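Local coordinates for N-acetylmuramoyl-l-alanine amidase (Bartonella henselae, PDB 3NE8), which probably uses zinc to hydrolyse the amide bond between N-acetylmuramic acid and L-alanine in peptidoglycan, as part of cell-wall remodelling during division, at residues 92-98 and 187-193; 28-32 and 81-85; 102-108 and 171-175. The contacts are given in a common frame with arbitrary orientation. Where two conformers were deposited one is given. Numbering follows the deposited sequence.

Contact 1 of 3, residues 92-98 and 187-193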
loop_
_atom_site.group_PDB
_atom_site.type_symbol
_atom_site.label_atom_id
_atom_site.label_comp_id
_atom_site.label_asym_id
_atom_site.label_seq_id
_atom_site.Cartn_x
_atom_site.Cartn_y
_atom_site.Cartn_z
ATOM N N ARG A 92 -23.771 -13.077 0.510
ATOM C CA ARG A 92 -23.202 -13.314 1.825
ATOM C C ARG A 92 -21.692 -13.223 1.767
ATOM O O ARG A 92 -21.086 -13.291 0.686
ATOM C CB ARG A 92 -23.619 -14.686 2.353
ATOM C CG ARG A 92 -23.171 -15.840 1.481
ATOM C CD ARG A 92 -23.498 -17.176 2.123
ATOM N NE ARG A 92 -22.761 -17.363 3.369
ATOM C CZ ARG A 92 -22.394 -18.545 3.852
ATOM N NH1 ARG A 92 -22.696 -19.658 3.194
ATOM N NH2 ARG A 92 -21.722 -18.614 4.992
ATOM N N GLY A 93 -21.082 -13.059 2.934
ATOM C CA GLY A 93 -19.637 -13.042 3.047
ATOM C C GLY A 93 -19.083 -11.705 3.491
ATOM O O GLY A 93 -19.692 -10.651 3.288
ATOM N N ALA A 94 -17.913 -11.744 4.110
ATOM C CA ALA A 94 -17.252 -10.523 4.552
ATOM C C ALA A 94 -16.990 -9.598 3.366
ATOM O O ALA A 94 -16.667 -10.056 2.265
ATOM C CB ALA A 94 -15.957 -10.855 5.282
ATOM N N THR A 95 -17.133 -8.295 3.603
ATOM C CA THR A 95 -16.930 -7.276 2.582
ATOM C C THR A 95 -16.247 -6.080 3.224
ATOM O O THR A 95 -16.503 -5.765 4.392
ATOM C CB THR A 95 -18.279 -6.757 2.014
ATOM O OG1 THR A 95 -19.181 -7.848 1.807
ATOM C CG2 THR A 95 -18.088 -6.026 0.697
ATOM N N VAL A 96 -15.394 -5.400 2.462
ATOM C CA VAL A 96 -14.797 -4.145 2.911
ATOM C C VAL A 96 -15.159 -3.041 1.931
ATOM O O VAL A 96 -14.971 -3.190 0.710
ATOM C CB VAL A 96 -13.268 -4.227 3.052
ATOM C CG1 VAL A 96 -12.734 -2.943 3.682
ATOM C CG2 VAL A 96 -12.861 -5.432 3.874
ATOM N N TYR A 97 -15.678 -1.939 2.456
ATOM C CA TYR A 97 -16.032 -0.774 1.658
ATOM C C TYR A 97 -15.130 0.406 1.974
ATOM O O TYR A 97 -14.793 0.666 3.130
ATOM C CB TYR A 97 -17.487 -0.338 1.901
ATOM C CG TYR A 97 -18.515 -1.364 1.505
ATOM C CD1 TYR A 97 -19.141 -1.299 0.267
ATOM C CD2 TYR A 97 -18.862 -2.396 2.364
ATOM C CE1 TYR A 97 -20.092 -2.245 -0.102
ATOM C CE2 TYR A 97 -19.801 -3.340 2.006
ATOM C CZ TYR A 97 -20.415 -3.266 0.770
ATOM O OH TYR A 97 -21.351 -4.213 0.385
ATOM N N THR A 98 -14.736 1.119 0.924
ATOM C CA THR A 98 -14.090 2.421 1.052
ATOM C C THR A 98 -15.007 3.483 0.454
ATOM O O THR A 98 -16.004 3.144 -0.198
ATOM C CB THR A 98 -12.723 2.441 0.352
ATOM O OG1 THR A 98 -12.842 1.881 -0.964
ATOM C CG2 THR A 98 -11.741 1.607 1.142
ATOM N N VAL A 187 -12.361 2.550 6.678
ATOM C CA VAL A 187 -13.073 1.519 5.944
ATOM C C VAL A 187 -14.317 1.112 6.716
ATOM O O VAL A 187 -14.391 1.281 7.945
ATOM C CB VAL A 187 -12.201 0.257 5.681
ATOM C CG1 VAL A 187 -10.939 0.615 4.899
ATOM C CG2 VAL A 187 -11.853 -0.469 6.982
ATOM N N LEU A 188 -15.279 0.543 6.000
ATOM C CA LEU A 188 -16.464 -0.043 6.597
ATOM C C LEU A 188 -16.425 -1.535 6.309
ATOM O O LEU A 188 -16.343 -1.955 5.148
ATOM C CB LEU A 188 -17.731 0.606 6.029
ATOM C CG LEU A 188 -19.067 0.166 6.633
ATOM C CD1 LEU A 188 -20.081 1.297 6.542
ATOM C CD2 LEU A 188 -19.603 -1.101 5.994
ATOM N N ILE A 189 -16.443 -2.348 7.357
ATOM C CA ILE A 189 -16.385 -3.793 7.188
ATOM C C ILE A 189 -17.727 -4.403 7.517
ATOM O O ILE A 189 -18.257 -4.197 8.613
ATOM C CB ILE A 189 -15.312 -4.434 8.074
ATOM C CG1 ILE A 189 -13.940 -3.862 7.717
ATOM C CG2 ILE A 189 -15.324 -5.955 7.917
ATOM C CD1 ILE A 189 -12.794 -4.440 8.526
ATOM N N GLU A 190 -18.307 -5.108 6.551
ATOM C CA GLU A 190 -19.466 -5.945 6.822
ATOM C C GLU A 190 -18.919 -7.284 7.262
ATOM O O GLU A 190 -18.262 -7.980 6.484
ATOM C CB GLU A 190 -20.334 -6.127 5.575
ATOM C CG GLU A 190 -20.990 -4.855 5.079
ATOM C CD GLU A 190 -22.165 -4.390 5.919
ATOM O OE1 GLU A 190 -22.626 -5.132 6.814
ATOM O OE2 GLU A 190 -22.637 -3.255 5.663
ATOM N N ILE A 191 -19.131 -7.640 8.520
ATOM C CA ILE A 191 -18.585 -8.914 8.927
ATOM C C ILE A 191 -19.408 -10.042 8.317
ATOM O O ILE A 191 -18.858 -11.123 8.087
ATOM C CB ILE A 191 -18.431 -9.040 10.425
ATOM C CG1 ILE A 191 -19.784 -8.833 11.084
ATOM C CG2 ILE A 191 -17.405 -8.032 10.921
ATOM C CD1 ILE A 191 -19.805 -9.165 12.557
ATOM N N GLY A 192 -20.671 -9.761 7.990
ATOM C CA GLY A 192 -21.549 -10.648 7.240
ATOM C C GLY A 192 -22.868 -9.921 7.060
ATOM O O GLY A 192 -23.030 -8.819 7.580
ATOM N N TYR A 193 -23.817 -10.526 6.348
ATOM C CA TYR A 193 -25.101 -9.875 6.120
ATOM C C TYR A 193 -26.217 -10.585 6.866
ATOM O O TYR A 193 -26.483 -11.759 6.631
ATOM C CB TYR A 193 -25.410 -9.795 4.618
ATOM C CG TYR A 193 -24.394 -8.940 3.898
ATOM C CD1 TYR A 193 -24.538 -7.560 3.834
ATOM C CD2 TYR A 193 -23.258 -9.508 3.335
ATOM C CE1 TYR A 193 -23.586 -6.762 3.202
ATOM C CE2 TYR A 193 -22.301 -8.718 2.696
ATOM C CZ TYR A 193 -22.473 -7.349 2.632
ATOM O OH TYR A 193 -21.538 -6.555 2.004
#
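Strands 94-99 and 186-190 form the antiparallel junction in the amidase's mixed six-stranded sheet; the axes of the segments 94-98 and 187-190 approach to 4.7 Å, with 161° between their N-to-C directions. Follow the second strand from Val187, whose CB lies 3.8 Å from Val96 CG1 and whose side chain packs against Phe151 of helix 135-161. Leu188 makes a hydrogen-bonded pair with Tyr97: Leu188 N reaches Tyr97 O at 2.9 Å, Tyr97 N reaches Leu188 O at 2.8 Å, and Leu188 CD2 touches Tyr97 CD2 at 3.9 Å. Ile189 then faces Val96 in a non-hydrogen-bonded pair, on the sheet face covered by Met212 and Ile216 of helix 206-227. Glu190 restores the ladder, with Thr95 N to Glu190 O at 3.1 Å and Glu190 N to Thr95 O at 2.9 Å. Its side chain shares the face of Tyr97 and Leu188, with CG 3.6 Å from Tyr97 CE2. The carboxylate reaches toward the zinc site: OE1 accepts from Asp84 N, and the side chain lies about 5 Å from the metal. At Ile191 the chain leaves the sheet. Tyr193 folds back over the first segment, and Asp199 holds its backbone N and Gly93 N. The ring's hydroxyl sits between two others in a bent chain: Tyr193 OH is hydrogen-bonded to Thr95 OG1 at 2.7 Å and to Tyr97 OH at 2.9 Å.

Contact 2 of 3, residues 28-32 and 81-85. With ZN (zinc ion), chain B.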
loop_
_atom_site.group_PDB
_atom_site.type_symbol
_atom_site.label_atom_id
_atom_site.label_comp_id
_atom_site.label_asym_id
_atom_site.label_seq_id
_atom_site.Cartn_x
_atom_site.Cartn_y
_atom_site.Cartn_z
ATOM N N GLU A 28 -28.193 -6.199 14.765
ATOM C CA GLU A 28 -26.930 -5.683 14.275
ATOM C C GLU A 28 -26.204 -4.847 15.330
ATOM O O GLU A 28 -25.000 -5.017 15.522
ATOM C CB GLU A 28 -27.153 -4.866 13.002
ATOM C CG GLU A 28 -25.874 -4.321 12.411
ATOM C CD GLU A 28 -26.107 -3.505 11.169
ATOM O OE1 GLU A 28 -27.278 -3.243 10.816
ATOM O OE2 GLU A 28 -25.095 -3.105 10.557
ATOM N N LYS A 29 -26.917 -3.971 16.036
ATOM C CA LYS A 29 -26.239 -3.098 16.990
ATOM C C LYS A 29 -25.525 -3.886 18.080
ATOM O O LYS A 29 -24.522 -3.420 18.627
ATOM C CB LYS A 29 -27.207 -2.085 17.616
ATOM C CG LYS A 29 -28.259 -2.675 18.548
ATOM C CD LYS A 29 -28.890 -1.589 19.405
ATOM C CE LYS A 29 -30.002 -2.130 20.291
ATOM N NZ LYS A 29 -30.493 -1.063 21.221
ATOM N N ASP A 30 -26.045 -5.061 18.413
ATOM C CA ASP A 30 -25.399 -5.886 19.431
ATOM C C ASP A 30 -24.229 -6.686 18.870
ATOM O O ASP A 30 -23.199 -6.840 19.523
ATOM C CB ASP A 30 -26.413 -6.810 20.108
ATOM C CG ASP A 30 -27.496 -6.042 20.871
ATOM O OD1 ASP A 30 -27.190 -4.985 21.456
ATOM O OD2 ASP A 30 -28.656 -6.500 20.870
ATOM N N VAL A 31 -24.385 -7.187 17.652
ATOM C CA VAL A 31 -23.318 -7.911 16.980
ATOM C C VAL A 31 -22.116 -6.997 16.742
ATOM O O VAL A 31 -20.968 -7.408 16.932
ATOM C CB VAL A 31 -23.803 -8.478 15.616
ATOM C CG1 VAL A 31 -22.631 -9.014 14.786
ATOM C CG2 VAL A 31 -24.858 -9.550 15.827
ATOM N N THR A 32 -22.367 -5.775 16.293
ATOM C CA THR A 32 -21.243 -4.905 15.961
ATOM C C THR A 32 -20.455 -4.502 17.220
ATOM O O THR A 32 -19.229 -4.415 17.172
ATOM C CB THR A 32 -21.686 -3.645 15.211
ATOM O OG1 THR A 32 -22.543 -2.874 16.070
ATOM C CG2 THR A 32 -22.397 -3.997 13.898
ATOM N N ILE A 81 -17.882 -0.995 11.793
ATOM C CA ILE A 81 -18.222 -2.415 11.805
ATOM C C ILE A 81 -19.733 -2.592 11.675
ATOM O O ILE A 81 -20.494 -2.010 12.458
ATOM C CB ILE A 81 -17.744 -3.036 13.133
ATOM C CG1 ILE A 81 -16.216 -2.946 13.241
ATOM C CG2 ILE A 81 -18.237 -4.476 13.295
ATOM C CD1 ILE A 81 -15.682 -2.998 14.646
ATOM N N HIS A 82 -20.150 -3.388 10.688
ATOM C CA HIS A 82 -21.553 -3.558 10.318
ATOM C C HIS A 82 -21.925 -5.002 10.044
ATOM O O HIS A 82 -21.053 -5.845 9.822
ATOM C CB HIS A 82 -21.877 -2.681 9.104
ATOM C CG HIS A 82 -21.918 -1.235 9.453
ATOM N ND1 HIS A 82 -23.098 -0.582 9.730
ATOM C CD2 HIS A 82 -20.923 -0.349 9.698
ATOM C CE1 HIS A 82 -22.828 0.661 10.094
ATOM N NE2 HIS A 82 -21.518 0.828 10.080
ATOM N N ALA A 83 -23.227 -5.268 10.084
ATOM C CA ALA A 83 -23.787 -6.556 9.693
ATOM C C ALA A 83 -25.195 -6.306 9.152
ATOM O O ALA A 83 -26.201 -6.603 9.800
ATOM C CB ALA A 83 -23.809 -7.516 10.870
ATOM N N ASP A 84 -25.252 -5.737 7.956
ATOM C CA ASP A 84 -26.482 -5.173 7.432
ATOM C C ASP A 84 -27.362 -6.148 6.679
ATOM O O ASP A 84 -26.979 -7.280 6.391
ATOM C CB ASP A 84 -26.138 -4.004 6.511
ATOM C CG ASP A 84 -25.660 -2.803 7.284
ATOM O OD1 ASP A 84 -26.480 -2.245 8.042
ATOM O OD2 ASP A 84 -24.474 -2.433 7.172
ATOM N N THR A 85 -28.568 -5.692 6.380
ATOM C CA THR A 85 -29.425 -6.375 5.429
ATOM C C THR A 85 -29.185 -5.747 4.063
ATOM O O THR A 85 -29.134 -4.521 3.947
ATOM C CB THR A 85 -30.908 -6.222 5.803
ATOM O OG1 THR A 85 -31.221 -7.108 6.882
ATOM C CG2 THR A 85 -31.798 -6.552 4.614
HETATM ZN ZN ZN B . -25.145 -1.239 9.366
#
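This is the zinc site of the amidase, built where the first turn of helix 28-45 meets the C-terminal end of strand 77-82. Metal coordination dominates: Glu28 OE2 and His82 ND1 each lie 2.2 Å from ZN, and Asp84 binds through OD1 at 2.1 Å with OD2 farther from ZN at 2.6 Å. His13 and Glu115 complete the shell. Gathering on one cation explains why Glu28 OE2 and Asp84 OD1 can sit just 3.0 Å apart.

One hydrogen bond crosses the segments, from Ala83 N to Glu28 OE2 at 2.9 Å, so the oxygen on the metal is also fixed by the backbone between two other ligands. Glu28 OE1 is held separately by Ala20 N, and Thr32 OG1, a turn along, bonds to Gly12 O.

Apolar packing completes the join. Glu28 CG rests 4.1 Å from Ala83 CB, and Val31 CG1 4.4 Å from Ala83 CB. In a tight van der Waals approach of methyl to carbonyl, Thr32 CG2 comes 3.1 Å from Ile81 O.

Contact 3 of 3, residues 102-108 and 171-175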
loop_
_atom_site.group_PDB
_atom_site.type_symbol
_atom_site.label_atom_id
_atom_site.label_comp_id
_atom_site.label_asym_id
_atom_site.label_seq_id
_atom_site.Cartn_x
_atom_site.Cartn_y
_atom_site.Cartn_z
ATOM N N GLU A 102 -18.965 7.702 -6.550
ATOM C CA GLU A 102 -19.626 6.777 -7.458
ATOM C C GLU A 102 -19.492 5.347 -6.936
ATOM O O GLU A 102 -18.382 4.862 -6.713
ATOM C CB GLU A 102 -18.990 6.891 -8.845
ATOM C CG GLU A 102 -19.758 6.216 -9.967
ATOM C CD GLU A 102 -19.207 6.579 -11.339
ATOM O OE1 GLU A 102 -20.003 6.661 -12.300
ATOM O OE2 GLU A 102 -17.981 6.792 -11.454
ATOM N N ALA A 103 -20.623 4.672 -6.759
ATOM C CA ALA A 103 -20.632 3.329 -6.182
ATOM C C ALA A 103 -20.039 2.289 -7.121
ATOM O O ALA A 103 -20.127 2.419 -8.350
ATOM C CB ALA A 103 -22.038 2.934 -5.802
ATOM N N SER A 104 -19.446 1.250 -6.545
ATOM C CA SER A 104 -18.852 0.169 -7.331
ATOM C C SER A 104 -19.906 -0.661 -8.059
ATOM O O SER A 104 -19.630 -1.255 -9.104
ATOM C CB SER A 104 -18.013 -0.745 -6.435
ATOM O OG SER A 104 -18.750 -1.155 -5.292
ATOM N N ASP A 105 -21.109 -0.695 -7.501
ATOM C CA ASP A 105 -22.170 -1.557 -7.998
ATOM C C ASP A 105 -23.477 -1.178 -7.325
ATOM O O ASP A 105 -23.488 -0.405 -6.362
ATOM C CB ASP A 105 -21.838 -3.026 -7.722
ATOM C CG ASP A 105 -21.615 -3.306 -6.246
ATOM O OD1 ASP A 105 -20.446 -3.313 -5.808
ATOM O OD2 ASP A 105 -22.612 -3.521 -5.531
ATOM N N ALA A 106 -24.578 -1.737 -7.815
ATOM C CA ALA A 106 -25.902 -1.374 -7.335
ATOM C C ALA A 106 -26.157 -1.761 -5.883
ATOM O O ALA A 106 -26.876 -1.058 -5.180
ATOM C CB ALA A 106 -26.975 -1.967 -8.243
ATOM N N ILE A 107 -25.593 -2.880 -5.441
ATOM C CA ILE A 107 -25.763 -3.305 -4.054
ATOM C C ILE A 107 -25.077 -2.320 -3.111
ATOM O O ILE A 107 -25.647 -1.907 -2.096
ATOM C CB ILE A 107 -25.204 -4.727 -3.818
ATOM C CG1 ILE A 107 -26.090 -5.773 -4.500
ATOM C CG2 ILE A 107 -25.092 -5.018 -2.330
ATOM C CD1 ILE A 107 -27.450 -5.955 -3.850
ATOM N N ALA A 108 -23.844 -1.955 -3.442
ATOM C CA ALA A 108 -23.090 -0.993 -2.646
ATOM C C ALA A 108 -23.813 0.353 -2.595
ATOM O O ALA A 108 -23.893 0.990 -1.536
ATOM C CB ALA A 108 -21.698 -0.834 -3.213
ATOM N N HIS A 171 -13.859 -6.098 -2.154
ATOM C CA HIS A 171 -13.596 -4.682 -1.939
ATOM C C HIS A 171 -14.535 -3.859 -2.806
ATOM O O HIS A 171 -14.411 -3.860 -4.029
ATOM C CB HIS A 171 -12.140 -4.300 -2.222
ATOM C CG HIS A 171 -11.896 -2.826 -2.137
ATOM N ND1 HIS A 171 -11.084 -2.144 -3.019
ATOM C CD2 HIS A 171 -12.415 -1.892 -1.307
ATOM C CE1 HIS A 171 -11.086 -0.859 -2.710
ATOM N NE2 HIS A 171 -11.887 -0.681 -1.673
ATOM N N ARG A 172 -15.474 -3.172 -2.164
ATOM C CA ARG A 172 -16.454 -2.343 -2.849
ATOM C C ARG A 172 -16.369 -0.911 -2.339
ATOM O O ARG A 172 -15.554 -0.592 -1.466
ATOM C CB ARG A 172 -17.858 -2.925 -2.673
ATOM C CG ARG A 172 -17.961 -4.343 -3.206
ATOM C CD ARG A 172 -19.366 -4.899 -3.179
ATOM N NE ARG A 172 -19.371 -6.286 -3.643
ATOM C CZ ARG A 172 -20.421 -6.896 -4.181
ATOM N NH1 ARG A 172 -21.567 -6.247 -4.340
ATOM N NH2 ARG A 172 -20.316 -8.163 -4.561
ATOM N N TYR A 173 -17.193 -0.028 -2.888
ATOM C CA TYR A 173 -17.133 1.372 -2.482
ATOM C C TYR A 173 -18.414 2.107 -2.822
ATOM O O TYR A 173 -19.129 1.751 -3.764
ATOM C CB TYR A 173 -15.905 2.082 -3.072
ATOM C CG TYR A 173 -15.653 1.780 -4.527
ATOM C CD1 TYR A 173 -16.276 2.509 -5.526
ATOM C CD2 TYR A 173 -14.772 0.774 -4.897
ATOM C CE1 TYR A 173 -16.042 2.231 -6.867
ATOM C CE2 TYR A 173 -14.531 0.490 -6.230
ATOM C CZ TYR A 173 -15.168 1.223 -7.203
ATOM O OH TYR A 173 -14.935 0.951 -8.535
ATOM N N ALA A 174 -18.720 3.110 -2.013
ATOM C CA ALA A 174 -19.889 3.948 -2.213
ATOM C C ALA A 174 -19.770 5.126 -1.268
ATOM O O ALA A 174 -18.811 5.220 -0.502
ATOM C CB ALA A 174 -21.182 3.168 -1.958
ATOM N N ASP A 175 -20.742 6.030 -1.321
ATOM C CA ASP A 175 -20.650 7.292 -0.603
ATOM C C ASP A 175 -21.159 7.165 0.840
ATOM O O ASP A 175 -22.184 7.744 1.210
ATOM C CB ASP A 175 -21.430 8.356 -1.379
ATOM C CG ASP A 175 -21.192 9.756 -0.866
ATOM O OD1 ASP A 175 -20.161 10.008 -0.210
ATOM O OD2 ASP A 175 -22.051 10.621 -1.142
#
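Ser104 sets its CB over the face of the Tyr173 ring, 3.5 Å from the centroid and 9° off the ring normal, a clean CH-pi contact. It belongs to the seam where the turn leading into helix 106-116 meets strand 170-174, the outermost strand on that side of the sheet within this chain. Ser104 also ties up the backbone of Tyr173. Its N donates to Tyr173 O at 2.8 Å, and Tyr173 N donates back to Ser104 OG at 3.1 Å, so one residue meets both polar groups. Ala103 CA adds a CH...O contact to Tyr173 O at 3.3 Å.

Asp105, the N-cap of the helix, carries on from there. Its OD1 accepts from Ser104 OG at 2.8 Å, while Asp105 OD2 takes Ala108 N at 2.9 Å as the capping bond. The same carboxylate forms a salt bridge to Arg172, though the hydrogen bond within it is weak. The strongest polar partner of Arg172 is Asn168 O, Arg172 NE bonds to Asn169 O, and Ile107 CB meets Arg172 NH1 at 4.0 Å.

Small apolar side chains also meet: Ala174 CB lies 3.9 Å from Ala103 CB and 4.2 Å from Ala108 CB, with Ala112 of the same helix also touching Ala174. What is tied down here is the start of the helix that carries the zinc ligand Glu115 near its far end. At the other end of the strand segment, His171 ND1 is hydrogen-bonded to Lys229 of the second subunit. The charged link across the seam runs from Asp105 OD2 to Arg172 NH1, 3.2 Å.

In the fold
All three contacts reach one mixed sheet. Contact 2 comes first along the chain; contact 1 then opens, and both segments of contact 3 fall between its two halves. Contact 1 sits centrally, its centre about 10 Å from that of contact 2 and about 12 Å from that of contact 3; the centres of contacts 2 and 3 are about 19 Å apart. Strand 186-190 lies beside strand 77-82 of contact 2, and strand 94-99 beside strand 170-174 of contact 3. Contact 3 holds the start of helix 106-116. Glu115 on that helix binds the zinc, which would be consistent with a switch in which the helix occupies the metal.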